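Local coordinates for protein imelysin (Bacteroides ovatus ATCC 8483, PDB 3OYV) that probably takes part in bacterial iron uptake at the outer membrane as a metal-binding member of the imelysin-like proteins, at residues G53-Y56 with A57-F60; L35-D38 with A39-Y43; I220-D223 with A224-N227; V79-C82 with A83-A86. All blocks are in the same frame, centred on the assembly; numbering follows the deposited sequence. Where two conformers were deposited one is given.

Overall arrangement
Along the chain the four contacts come in the order 2, 1, 4, 3, each a local turn of a largely helical protein. Contacts 2 and 4 lie within helices 21-47 and 71-102, whereas contacts 1 and 3 mark the starts of helices 56-62 and 223-261. The first turn of helix 223-261 also touches the start of helix 71-102, whose later turns carry contact 4. Centres of contacts 1 and 2 are about 17 Å apart and those of contacts 2 and 3 about 32 Å. No two contacts touch, their nearest atoms being about 7 Å apart or more; helix 223-261 is the shared element, opened by contact 3 and packed against by side chains of contacts 1 and 2.

Contact 1. Residues G53-Y56 with A57-F60; sequences GESY and ASLF
Ser55 and Ser58 meet where the loop 53-56 runs into helix 56-62. Ser55 is the N-cap: its OG takes the Ser58 N-H at 3.0 Å, with an N-H...O angle of 161°. A short side chain with an acceptor suits this place, since the first amides of a helix lack a carbonyl four residues back in the helix to bind; OG turns back over its own backbone, between N and the carbonyl carbon (chi1 70°), to meet the amide. The turn closes as Leu59 N bonds to Ser55 O and Phe60 N to Tyr56 O. These bonds and the buried Tyr56 make up the tight side of the contact; Leu59 CD2 sits over one face of the Tyr56 ring, offset toward its rim.

The other side is looser and wetter. Glu54 is exposed, and its extended chain crosses that of Leu59 at about a right angle, with carboxylate OE2 3.4 Å from Leu59 CA. Its negative charge near the helix start probably suits the positive end of the helix dipole. A water accepts from Ser55 N at 3.0 Å and lies 2.9 Å from Ser58 OG, so these two groups are joined through solvent.

Tyr56 meets Trp46, near the end of helix 21-47, and Tyr50 in T-shaped stacks, while Ala57 and Phe60 rest on Val234 of helix 223-261.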
ATOM      1  N   GLY A  53     -22.374  11.251   7.058  1.00 22.96           N
ATOM      2  CA  GLY A  53     -23.025  11.911   5.944  1.00 22.59           C
ATOM      3  C   GLY A  53     -22.921  11.085   4.670  1.00 21.02           C
ATOM      4  O   GLY A  53     -22.852   9.856   4.722  1.00 22.01           O
ATOM      5  N   GLU A  54     -22.948  11.762   3.529  1.00 20.41           N
ATOM      6  CA  GLU A  54     -22.820  11.108   2.227  1.00 18.97           C
ATOM      7  C   GLU A  54     -21.482  10.385   2.196  1.00 16.49           C
ATOM      8  O   GLU A  54     -20.556  10.730   2.922  1.00 15.57           O
ATOM      9  CB  GLU A  54     -22.889  12.115   1.045  1.00 18.05           C
ATOM     10  CG  GLU A  54     -21.775  13.116   1.045  1.00 18.98           C
ATOM     11  CD  GLU A  54     -21.824  14.117  -0.119  1.00 20.77           C
ATOM     12  OE1 GLU A  54     -22.604  13.910  -1.079  1.00 23.68           O
ATOM     13  OE2 GLU A  54     -21.019  15.081  -0.065  1.00 21.89           O
ATOM     14  N   SER A  55     -21.377   9.405   1.323  1.00 14.39           N
ATOM     15  CA  SER A  55     -20.114   8.676   1.191  1.00 13.56           C
ATOM     16  C   SER A  55     -19.006   9.595   0.689  1.00 12.88           C
ATOM     17  O   SER A  55     -19.267  10.624   0.036  1.00 13.41           O
ATOM     18  CB  SER A  55     -20.311   7.543   0.202  1.00 12.72           C
ATOM     19  OG  SER A  55     -20.479   8.064  -1.104  1.00 13.53           O
ATOM     20  N   TYR A  56     -17.752   9.213   0.901  1.00 12.71           N
ATOM     21  CA  TYR A  56     -16.663  10.029   0.371  1.00 11.33           C
ATOM     22  C   TYR A  56     -16.654   9.975  -1.166  1.00 12.30           C
ATOM     23  O   TYR A  56     -16.293  10.965  -1.816  1.00 10.99           O
ATOM     24  CB  TYR A  56     -15.310   9.626   0.936  1.00 10.84           C
ATOM     25  CG  TYR A  56     -14.288  10.725   0.878  1.00 11.79           C
ATOM     26  CD1 TYR A  56     -14.247  11.685   1.874  1.00 15.79           C
ATOM     27  CD2 TYR A  56     -13.397  10.854  -0.178  1.00 12.33           C
ATOM     28  CE1 TYR A  56     -13.345  12.687   1.840  1.00 16.01           C
ATOM     29  CE2 TYR A  56     -12.445  11.884  -0.191  1.00 14.35           C
ATOM     30  CZ  TYR A  56     -12.447  12.800   0.823  1.00 15.34           C
ATOM     31  OH  TYR A  56     -11.551  13.850   0.820  1.00 22.12           O
ATOM     32  N   ALA A  57     -17.075   8.857  -1.755  1.00 11.91           N
ATOM     33  CA  ALA A  57     -17.189   8.748  -3.206  1.00 11.12           C
ATOM     34  C   ALA A  57     -18.155   9.842  -3.697  1.00 11.49           C
ATOM     35  O   ALA A  57     -17.847  10.545  -4.677  1.00 11.89           O
ATOM     36  CB  ALA A  57     -17.669   7.367  -3.623  1.00 11.05           C
ATOM     37  N   SER A  58     -19.322   9.952  -3.064  1.00 11.26           N
ATOM     38  CA  SER A  58     -20.300  10.949  -3.490  1.00 11.76           C
ATOM     39  C   SER A  58     -19.727  12.369  -3.325  1.00 12.60           C
ATOM     40  O   SER A  58     -19.921  13.230  -4.194  1.00 13.63           O
ATOM     41  CB  SER A  58     -21.605  10.786  -2.723  1.00 13.09           C
ATOM     42  OG  SER A  58     -22.306   9.590  -3.079  1.00 16.54           O
ATOM     43  N   LEU A  59     -19.040  12.614  -2.214  1.00 12.50           N
ATOM     44  CA  LEU A  59     -18.427  13.909  -1.931  1.00 13.64           C
ATOM     45  C   LEU A  59     -17.401  14.298  -3.015  1.00 13.83           C
ATOM     46  O   LEU A  59     -17.442  15.404  -3.567  1.00 13.85           O
ATOM     47  CB  LEU A  59     -17.781  13.854  -0.529  1.00 14.53           C
ATOM     48  CG  LEU A  59     -17.073  15.088   0.001  1.00 18.57           C
ATOM     49  CD1 LEU A  59     -16.948  14.964   1.520  1.00 20.31           C
ATOM     50  CD2 LEU A  59     -15.721  15.304  -0.603  1.00 19.89           C
ATOM     51  N   PHE A  60     -16.499  13.380  -3.321  1.00 12.36           N
ATOM     52  CA  PHE A  60     -15.446  13.657  -4.270  1.00 12.76           C
ATOM     53  C   PHE A  60     -16.001  13.850  -5.676  1.00 11.81           C
ATOM     54  O   PHE A  60     -15.552  14.742  -6.391  1.00 13.33           O
ATOM     55  CB  PHE A  60     -14.406  12.551  -4.227  1.00 12.24           C
ATOM     56  CG  PHE A  60     -13.050  12.947  -4.775  1.00 12.18           C
ATOM     57  CD1 PHE A  60     -12.239  13.862  -4.104  1.00 14.25           C
ATOM     58  CD2 PHE A  60     -12.589  12.407  -5.958  1.00 13.28           C
ATOM     59  CE1 PHE A  60     -10.976  14.198  -4.613  1.00 14.96           C
ATOM     60  CE2 PHE A  60     -11.364  12.745  -6.453  1.00 13.81           C
ATOM     61  CZ  PHE A  60     -10.544  13.625  -5.795  1.00 13.16           C
TER
HETATM   62  O   HOH W   1     -23.544   8.786  -0.641  1.00 20.86           O

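Contact 2. Residues L35-D38 with A39-Y43; sequences LKTD and ATNLY
Thr40 and Lys36 share a doubled hydrogen bond one turn apart. Lys36 O accepts both the Thr40 backbone N, at 3.0 Å, and Thr40 OG1, at 2.9 Å, and the two donors approach from opposite faces of the carbonyl plane. OG1 can do this because it stands beside its own backbone N (chi1 -61°), which swings the hydroxyl back toward the preceding turn. A threonine can thus satisfy its hydroxyl on the helix's own backbone, and here Lys246 of helix 223-261 is a second partner for the same oxygen.

The remaining main-chain bonds are the i to i-4 bonds of a regular alpha-helix, part of the long helix 21-47: Ala39 N to Leu35 O, Asn41 N to Thr37 O and Leu42 N to Asp38 O.

A water bridges two polar side chains three residues apart, Asp38 and Asn41. It donates to Asp38 OD1 at 2.8 Å and accepts from Asn41 ND2 at 2.9 Å, while Asp38 OD2 forms a salt bridge with Arg342, so both carboxylate oxygens are engaged.

Van der Waals contact is lighter. Thr37 and Asn41 lie side by side, pointing the same way, with Thr37 CG2 3.6 Å from Asn41 ND2. Small Ala39 fits close to the neighbouring helices, touching Asn249 and Met302, whereas buried Leu35 packs on Phe344 and Leu347 and Leu42 on Tyr242.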
ATOM      1  N   LEU A  35      -6.587  -5.031  11.245  1.00 10.10           N
ATOM      2  CA  LEU A  35      -6.507  -4.851   9.782  1.00 10.31           C
ATOM      3  C   LEU A  35      -7.888  -4.996   9.132  1.00  9.84           C
ATOM      4  O   LEU A  35      -8.225  -4.278   8.188  1.00 11.10           O
ATOM      5  CB  LEU A  35      -5.505  -5.828   9.152  1.00 10.57           C
ATOM      6  CG  LEU A  35      -4.029  -5.427   9.045  1.00 11.44           C
ATOM      7  CD1 LEU A  35      -3.140  -6.625   8.699  1.00 12.74           C
ATOM      8  CD2 LEU A  35      -3.884  -4.242   8.063  1.00 13.03           C
ATOM      9  N   LYS A  36      -8.656  -5.972   9.608  1.00  9.97           N
ATOM     10  CA  LYS A  36     -10.010  -6.232   9.132  0.60 10.82           C
ATOM     11  C   LYS A  36     -10.909  -5.035   9.432  1.00 11.26           C
ATOM     12  O   LYS A  36     -11.636  -4.542   8.566  1.00 10.57           O
ATOM     13  CB  LYS A  36     -10.510  -7.523   9.802  0.60 12.57           C
ATOM     14  CG  LYS A  36     -11.943  -7.885   9.604  0.60 12.44           C
ATOM     15  CD  LYS A  36     -12.263  -9.217  10.294  0.60 13.22           C
ATOM     16  CE  LYS A  36     -13.762  -9.460  10.336  0.60 15.72           C
ATOM     17  NZ  LYS A  36     -14.340  -9.622   8.963  0.60 16.03           N
ATOM     18  N   THR A  37     -10.859  -4.566  10.669  1.00 10.61           N
ATOM     19  CA  THR A  37     -11.649  -3.416  11.076  1.00 10.92           C
ATOM     20  C   THR A  37     -11.280  -2.189  10.249  1.00 10.78           C
ATOM     21  O   THR A  37     -12.164  -1.504   9.751  1.00 11.83           O
ATOM     22  CB  THR A  37     -11.452  -3.163  12.574  1.00 11.95           C
ATOM     23  OG1 THR A  37     -12.012  -4.273  13.301  1.00 13.34           O
ATOM     24  CG2 THR A  37     -12.128  -1.857  13.002  1.00 14.23           C
ATOM     25  N   ASP A  38      -9.991  -1.916  10.130  1.00 10.76           N
ATOM     26  CA  ASP A  38      -9.516  -0.729   9.403  1.00 10.53           C
ATOM     27  C   ASP A  38      -9.943  -0.772   7.932  1.00 10.19           C
ATOM     28  O   ASP A  38     -10.419   0.226   7.396  1.00 10.42           O
ATOM     29  CB  ASP A  38      -7.999  -0.599   9.532  1.00 11.87           C
ATOM     30  CG  ASP A  38      -7.560  -0.077  10.878  1.00 12.49           C
ATOM     31  OD1 ASP A  38      -8.383   0.586  11.519  1.00 14.34           O
ATOM     32  OD2 ASP A  38      -6.392  -0.321  11.283  1.00 12.28           O
ATOM     33  N   ALA A  39      -9.728  -1.901   7.244  1.00  9.43           N
ATOM     34  CA  ALA A  39     -10.117  -2.002   5.823  1.00  9.29           C
ATOM     35  C   ALA A  39     -11.632  -1.850   5.657  1.00 10.28           C
ATOM     36  O   ALA A  39     -12.087  -1.273   4.656  1.00 10.70           O
ATOM     37  CB  ALA A  39      -9.602  -3.272   5.201  1.00 10.44           C
ATOM     38  N   THR A  40     -12.416  -2.420   6.576  1.00 11.64           N
ATOM     39  CA  THR A  40     -13.874  -2.297   6.501  1.00 11.94           C
ATOM     40  C   THR A  40     -14.300  -0.843   6.661  1.00 11.73           C
ATOM     41  O   THR A  40     -15.129  -0.336   5.896  1.00 12.77           O
ATOM     42  CB  THR A  40     -14.547  -3.225   7.520  1.00 11.83           C
ATOM     43  OG1 THR A  40     -14.186  -4.572   7.220  1.00 14.48           O
ATOM     44  CG2 THR A  40     -16.054  -3.024   7.501  1.00 14.34           C
ATOM     45  N   ASN A  41     -13.692  -0.160   7.623  1.00 11.80           N
ATOM     46  CA  ASN A  41     -14.058   1.224   7.864  1.00 12.45           C
ATOM     47  C   ASN A  41     -13.620   2.121   6.703  1.00 11.75           C
ATOM     48  O   ASN A  41     -14.356   3.025   6.348  1.00 12.73           O
ATOM     49  CB  ASN A  41     -13.480   1.729   9.167  1.00 14.72           C
ATOM     50  CG  ASN A  41     -14.130   1.065  10.377  1.00 17.02           C
ATOM     51  OD1 ASN A  41     -15.241   0.495  10.280  1.00 19.23           O
ATOM     52  ND2 ASN A  41     -13.429   1.098  11.498  1.00 16.05           N
ATOM     53  N   LEU A  42     -12.452   1.836   6.136  1.00 11.50           N
ATOM     54  CA  LEU A  42     -11.955   2.603   4.956  1.00 10.80           C
ATOM     55  C   LEU A  42     -12.924   2.457   3.766  1.00 11.41           C
ATOM     56  O   LEU A  42     -13.332   3.431   3.137  1.00 11.67           O
ATOM     57  CB  LEU A  42     -10.571   2.086   4.581  1.00 10.37           C
ATOM     58  CG  LEU A  42      -9.898   2.718   3.356  1.00 11.49           C
ATOM     59  CD1 LEU A  42      -9.898   4.264   3.408  1.00 11.73           C
ATOM     60  CD2 LEU A  42      -8.487   2.166   3.290  1.00 12.05           C
ATOM     61  N   TYR A  43     -13.293   1.218   3.446  1.00 10.70           N
ATOM     62  CA  TYR A  43     -14.218   0.963   2.353  1.00 11.03           C
ATOM     63  C   TYR A  43     -15.584   1.650   2.635  1.00 11.64           C
ATOM     64  O   TYR A  43     -16.180   2.291   1.758  1.00 11.60           O
ATOM     65  CB  TYR A  43     -14.399  -0.530   2.182  1.00 11.97           C
ATOM     66  CG  TYR A  43     -15.461  -0.906   1.162  1.00 10.90           C
ATOM     67  CD1 TYR A  43     -15.396  -0.477  -0.163  1.00 12.95           C
ATOM     68  CD2 TYR A  43     -16.521  -1.722   1.522  1.00 14.40           C
ATOM     69  CE1 TYR A  43     -16.353  -0.836  -1.084  1.00 11.47           C
ATOM     70  CE2 TYR A  43     -17.476  -2.095   0.606  1.00 16.06           C
ATOM     71  CZ  TYR A  43     -17.393  -1.682  -0.704  1.00 14.30           C
ATOM     72  OH  TYR A  43     -18.367  -2.049  -1.609  1.00 17.03           O
TER
HETATM   73  O   HOH W   2     -10.744   2.103  11.547  1.00 18.19           O

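Contact 3. Residues I220-D223 with A224-N227; sequences INTD and AVLN
Ile220 begins the segment by lying against Val225 and Leu226 of the first helical turn. Its CB is 4.1 Å from Val225 CG1. Its carbonyl O has no polar partner in the model and is covered by CG, CD1 and CD2 of Leu226, with CG at 3.3 Å. The side chain of Ile220 packs on Val152, Ile153 and Ala156 of helix 149-156, an apolar site that a branched aliphatic residue fits well. Asn221 follows, its CA 3.7 Å from Leu226 CD1; its ND2 hydrogen-bonds Asn216 OD1, in the loop after helix 189-214.

Thr222 is the N-cap of helix 223-261. Its OG1 accepts the Val225 N-H at 3.1 Å, and chi1 of 61° folds the hydroxyl over the backbone to reach that amide, with Val225 CG2 only 3.4 Å from OG1. Thr222 O then takes Leu226 N at 2.9 Å as the helical bonding begins.

Asp223, the first helical residue, uses both its main-chain carbonyl and its carboxylate. The carbonyl accepts Asn227 N, and the carboxylate lies across the Asn227 amide, the two planes 33° apart. A water donates to Asp223 OD2 at 2.7 Å and accepts from Asn227 ND2 at 3.0 Å, while OD1 receives the backbone N of Ala71, the first amide of helix 71-102. Placed there, the carboxylate probably interacts favourably with the positive ends of both helix dipoles, and Leu226 packs on Ala71 and Val75 of that neighbouring helix.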
ATOM      1  N   ILE A 220      -8.872  21.819 -21.161  1.00 15.93           N
ATOM      2  CA  ILE A 220      -9.174  20.510 -20.589  1.00 15.44           C
ATOM      3  C   ILE A 220      -9.343  20.533 -19.083  1.00 16.66           C
ATOM      4  O   ILE A 220      -9.240  19.490 -18.453  1.00 16.97           O
ATOM      5  CB  ILE A 220      -8.159  19.431 -20.993  1.00 15.30           C
ATOM      6  CG1 ILE A 220      -6.729  19.787 -20.556  1.00 16.23           C
ATOM      7  CG2 ILE A 220      -8.221  19.202 -22.497  1.00 17.65           C
ATOM      8  CD1 ILE A 220      -5.807  18.589 -20.555  1.00 17.56           C
ATOM      9  N   ASN A 221      -9.647  21.687 -18.506  1.00 15.93           N
ATOM     10  CA  ASN A 221      -9.814  21.743 -17.064  1.00 16.55           C
ATOM     11  C   ASN A 221     -11.181  22.176 -16.559  1.00 16.79           C
ATOM     12  O   ASN A 221     -11.351  22.426 -15.372  1.00 18.08           O
ATOM     13  CB  ASN A 221      -8.697  22.522 -16.405  1.00 18.58           C
ATOM     14  CG  ASN A 221      -8.704  23.988 -16.749  1.00 19.12           C
ATOM     15  OD1 ASN A 221      -9.708  24.549 -17.245  1.00 20.34           O
ATOM     16  ND2 ASN A 221      -7.581  24.646 -16.459  1.00 22.44           N
ATOM     17  N   THR A 222     -12.150  22.243 -17.465  1.00 15.48           N
ATOM     18  CA  THR A 222     -13.524  22.508 -17.109  1.00 15.23           C
ATOM     19  C   THR A 222     -14.153  21.308 -16.421  1.00 13.35           C
ATOM     20  O   THR A 222     -13.721  20.182 -16.624  1.00 12.99           O
ATOM     21  CB  THR A 222     -14.357  22.862 -18.357  1.00 16.80           C
ATOM     22  OG1 THR A 222     -14.339  21.749 -19.260  1.00 17.47           O
ATOM     23  CG2 THR A 222     -13.820  24.163 -19.053  1.00 17.48           C
ATOM     24  N   ASP A 223     -15.219  21.548 -15.670  1.00 14.65           N
ATOM     25  CA  ASP A 223     -16.019  20.419 -15.169  1.00 14.18           C
ATOM     26  C   ASP A 223     -16.579  19.576 -16.321  1.00 12.62           C
ATOM     27  O   ASP A 223     -16.683  18.346 -16.219  1.00 14.06           O
ATOM     28  CB  ASP A 223     -17.157  20.900 -14.265  1.00 15.20           C
ATOM     29  CG  ASP A 223     -16.692  21.351 -12.882  1.00 17.48           C
ATOM     30  OD1 ASP A 223     -15.488  21.333 -12.574  1.00 15.54           O
ATOM     31  OD2 ASP A 223     -17.591  21.714 -12.079  1.00 21.32           O
ATOM     32  N   ALA A 224     -16.927  20.192 -17.452  1.00 12.85           N
ATOM     33  CA  ALA A 224     -17.449  19.397 -18.560  1.00 13.59           C
ATOM     34  C   ALA A 224     -16.430  18.357 -19.028  1.00 13.73           C
ATOM     35  O   ALA A 224     -16.770  17.222 -19.343  1.00 13.09           O
ATOM     36  CB  ALA A 224     -17.858  20.299 -19.745  1.00 14.44           C
ATOM     37  N   VAL A 225     -15.169  18.749 -19.088  1.00 12.41           N
ATOM     38  CA  VAL A 225     -14.135  17.807 -19.474  1.00 12.06           C
ATOM     39  C   VAL A 225     -13.773  16.843 -18.346  1.00 11.48           C
ATOM     40  O   VAL A 225     -13.641  15.650 -18.570  1.00 12.06           O
ATOM     41  CB  VAL A 225     -12.879  18.511 -20.006  1.00 12.29           C
ATOM     42  CG1 VAL A 225     -11.756  17.517 -20.232  1.00 13.26           C
ATOM     43  CG2 VAL A 225     -13.240  19.250 -21.329  1.00 14.86           C
ATOM     44  N   LEU A 226     -13.616  17.347 -17.129  1.00 10.80           N
ATOM     45  CA  LEU A 226     -13.004  16.545 -16.067  1.00 10.18           C
ATOM     46  C   LEU A 226     -13.966  15.778 -15.160  1.00 10.11           C
ATOM     47  O   LEU A 226     -13.574  14.797 -14.550  1.00 11.19           O
ATOM     48  CB  LEU A 226     -12.017  17.380 -15.256  1.00 11.32           C
ATOM     49  CG  LEU A 226     -10.750  17.862 -16.006  1.00 12.68           C
ATOM     50  CD1 LEU A 226      -9.894  18.700 -15.047  1.00 14.76           C
ATOM     51  CD2 LEU A 226      -9.957  16.723 -16.570  1.00 13.64           C
ATOM     52  N   ASN A 227     -15.229  16.195 -15.103  1.00 10.80           N
ATOM     53  CA  ASN A 227     -16.193  15.443 -14.311  1.00  9.84           C
ATOM     54  C   ASN A 227     -16.209  13.948 -14.639  1.00 10.07           C
ATOM     55  O   ASN A 227     -16.205  13.134 -13.720  1.00 10.54           O
ATOM     56  CB  ASN A 227     -17.601  16.001 -14.441  1.00 11.22           C
ATOM     57  CG  ASN A 227     -17.868  17.212 -13.563  1.00 10.89           C
ATOM     58  OD1 ASN A 227     -17.001  17.694 -12.843  1.00 14.01           O
ATOM     59  ND2 ASN A 227     -19.107  17.735 -13.637  1.00 13.83           N
TER
HETATM   60  O   HOH W   3     -19.710  20.133 -11.892  1.00 21.13           O

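Contact 4. Residues V79-C82 with A83-A86; sequences VDKC and AEIA
Glu84 and Lys81 form a salt bridge, with Glu84 OE1 3.0 Å from Lys81 NZ. The ammonium meets the syn side of OE1 but 32° out of the carboxylate plane. Lysine reaches it because its chain bends at chi2 (-75°) and then runs out straight, laying CD and CE alongside the carboxylate. Glu84 was modelled in two conformers, so this bridge describes one of them and may not be permanent; Lys81 NZ is also bonded to Leu289 O. Nearer the backbone, Glu84 CG rests 3.2 Å from Asp80 O, the acceptor of Glu84 N.

These residues lie in the first half of the long helix 71-102, where the bonds Ala83 N to Val79 O and Ile85 N to Lys81 O continue the alpha-helical pattern.

Ala83 and Cys82 occupy buried faces. The small methyl of Ala83, its CB 3.5 Å from Asp80 O, permits close approach to Lys206 of helix 189-214. Cys82 packs on Ala135 of helix 121-137 as a compact, weakly polar residue; its O accepts Ala86 N at 3.1 Å and lies 3.3 Å from Ile85 CG2, whose side chain meets Asn128 and Ile132 of that same helix.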
ATOM      1  N   VAL A  79      -3.395  13.816  -9.360  1.00 11.18           N
ATOM      2  CA  VAL A  79      -2.066  13.836  -9.962  1.00 12.58           C
ATOM      3  C   VAL A  79      -0.976  14.038  -8.894  1.00 12.28           C
ATOM      4  O   VAL A  79       0.053  13.353  -8.922  1.00 14.27           O
ATOM      5  CB  VAL A  79      -1.985  14.887 -11.091  1.00 13.09           C
ATOM      6  CG1 VAL A  79      -0.539  15.057 -11.593  1.00 15.19           C
ATOM      7  CG2 VAL A  79      -2.937  14.493 -12.239  1.00 14.08           C
ATOM      8  N   ASP A  80      -1.253  14.917  -7.935  1.00 13.94           N
ATOM      9  CA  ASP A  80      -0.322  15.144  -6.812  1.00 15.20           C
ATOM     10  C   ASP A  80      -0.056  13.843  -6.076  1.00 14.26           C
ATOM     11  O   ASP A  80       1.085  13.543  -5.721  1.00 15.43           O
ATOM     12  CB  ASP A  80      -0.892  16.119  -5.788  1.00 16.05           C
ATOM     13  CG  ASP A  80      -0.719  17.593  -6.176  1.00 21.74           C
ATOM     14  OD1 ASP A  80       0.044  17.892  -7.108  1.00 22.12           O
ATOM     15  OD2 ASP A  80      -1.364  18.419  -5.499  1.00 23.47           O
ATOM     16  N   LYS A  81      -1.105  13.061  -5.844  1.00 12.93           N
ATOM     17  CA  LYS A  81      -0.936  11.838  -5.061  1.00 12.65           C
ATOM     18  C   LYS A  81      -0.273  10.709  -5.852  1.00 11.33           C
ATOM     19  O   LYS A  81       0.433   9.869  -5.276  1.00 12.23           O
ATOM     20  CB  LYS A  81      -2.275  11.432  -4.469  1.00 12.65           C
ATOM     21  CG  LYS A  81      -2.644  12.367  -3.315  1.00 13.49           C
ATOM     22  CD  LYS A  81      -1.836  12.059  -2.067  1.00 16.54           C
ATOM     23  CE  LYS A  81      -2.057  13.067  -0.962  1.00 18.15           C
ATOM     24  NZ  LYS A  81      -1.315  12.616   0.263  1.00 19.11           N
ATOM     25  N   CYS A  82      -0.409  10.715  -7.181  1.00 11.94           N
ATOM     26  CA  CYS A  82       0.418   9.853  -8.045  1.00 12.60           C
ATOM     27  C   CYS A  82       1.906  10.236  -7.935  1.00 12.14           C
ATOM     28  O   CYS A  82       2.789   9.360  -7.819  1.00 13.54           O
ATOM     29  CB  CYS A  82      -0.017   9.965  -9.513  1.00 12.03           C
ATOM     30  SG  CYS A  82      -1.591   9.149  -9.924  1.00 12.57           S
ATOM     31  N   ALA A  83       2.188  11.539  -8.034  1.00 13.24           N
ATOM     32  CA  ALA A  83       3.551  12.063  -7.929  1.00 13.79           C
ATOM     33  C   ALA A  83       4.138  11.689  -6.573  1.00 13.82           C
ATOM     34  O   ALA A  83       5.287  11.225  -6.483  1.00 15.03           O
ATOM     35  CB  ALA A  83       3.572  13.598  -8.129  1.00 14.37           C
ATOM     36  N   GLU A  84       3.333  11.845  -5.527  1.00 13.17           N
ATOM     37  CA  GLU A  84       3.808  11.533  -4.175  0.60 14.21           C
ATOM     38  C   GLU A  84       4.248  10.101  -4.004  1.00 14.10           C
ATOM     39  O   GLU A  84       5.275   9.830  -3.407  1.00 14.95           O
ATOM     40  CB  GLU A  84       2.740  11.814  -3.151  0.60 15.70           C
ATOM     41  CG  GLU A  84       2.524  13.252  -2.870  0.60 17.56           C
ATOM     42  CD  GLU A  84       1.668  13.474  -1.644  0.60 20.95           C
ATOM     43  OE1 GLU A  84       1.439  12.500  -0.879  0.60 22.06           O
ATOM     44  OE2 GLU A  84       1.206  14.615  -1.448  0.60 26.31           O
ATOM     45  N   ILE A  85       3.471   9.146  -4.511  1.00 13.19           N
ATOM     46  CA  ILE A  85       3.914   7.751  -4.394  1.00 13.06           C
ATOM     47  C   ILE A  85       5.141   7.430  -5.245  1.00 13.27           C
ATOM     48  O   ILE A  85       6.008   6.649  -4.821  1.00 14.39           O
ATOM     49  CB  ILE A  85       2.756   6.719  -4.587  1.00 12.70           C
ATOM     50  CG1 ILE A  85       3.181   5.353  -4.039  1.00 12.83           C
ATOM     51  CG2 ILE A  85       2.326   6.581  -6.030  1.00 11.89           C
ATOM     52  CD1 ILE A  85       3.477   5.319  -2.531  1.00 14.84           C
ATOM     53  N   ALA A  86       5.263   8.046  -6.423  1.00 13.52           N
ATOM     54  CA  ALA A  86       6.478   7.912  -7.207  1.00 13.54           C
ATOM     55  C   ALA A  86       7.706   8.426  -6.442  1.00 13.33           C
ATOM     56  O   ALA A  86       8.768   7.789  -6.439  1.00 14.78           O
ATOM     57  CB  ALA A  86       6.331   8.634  -8.560  1.00 13.44           C
TER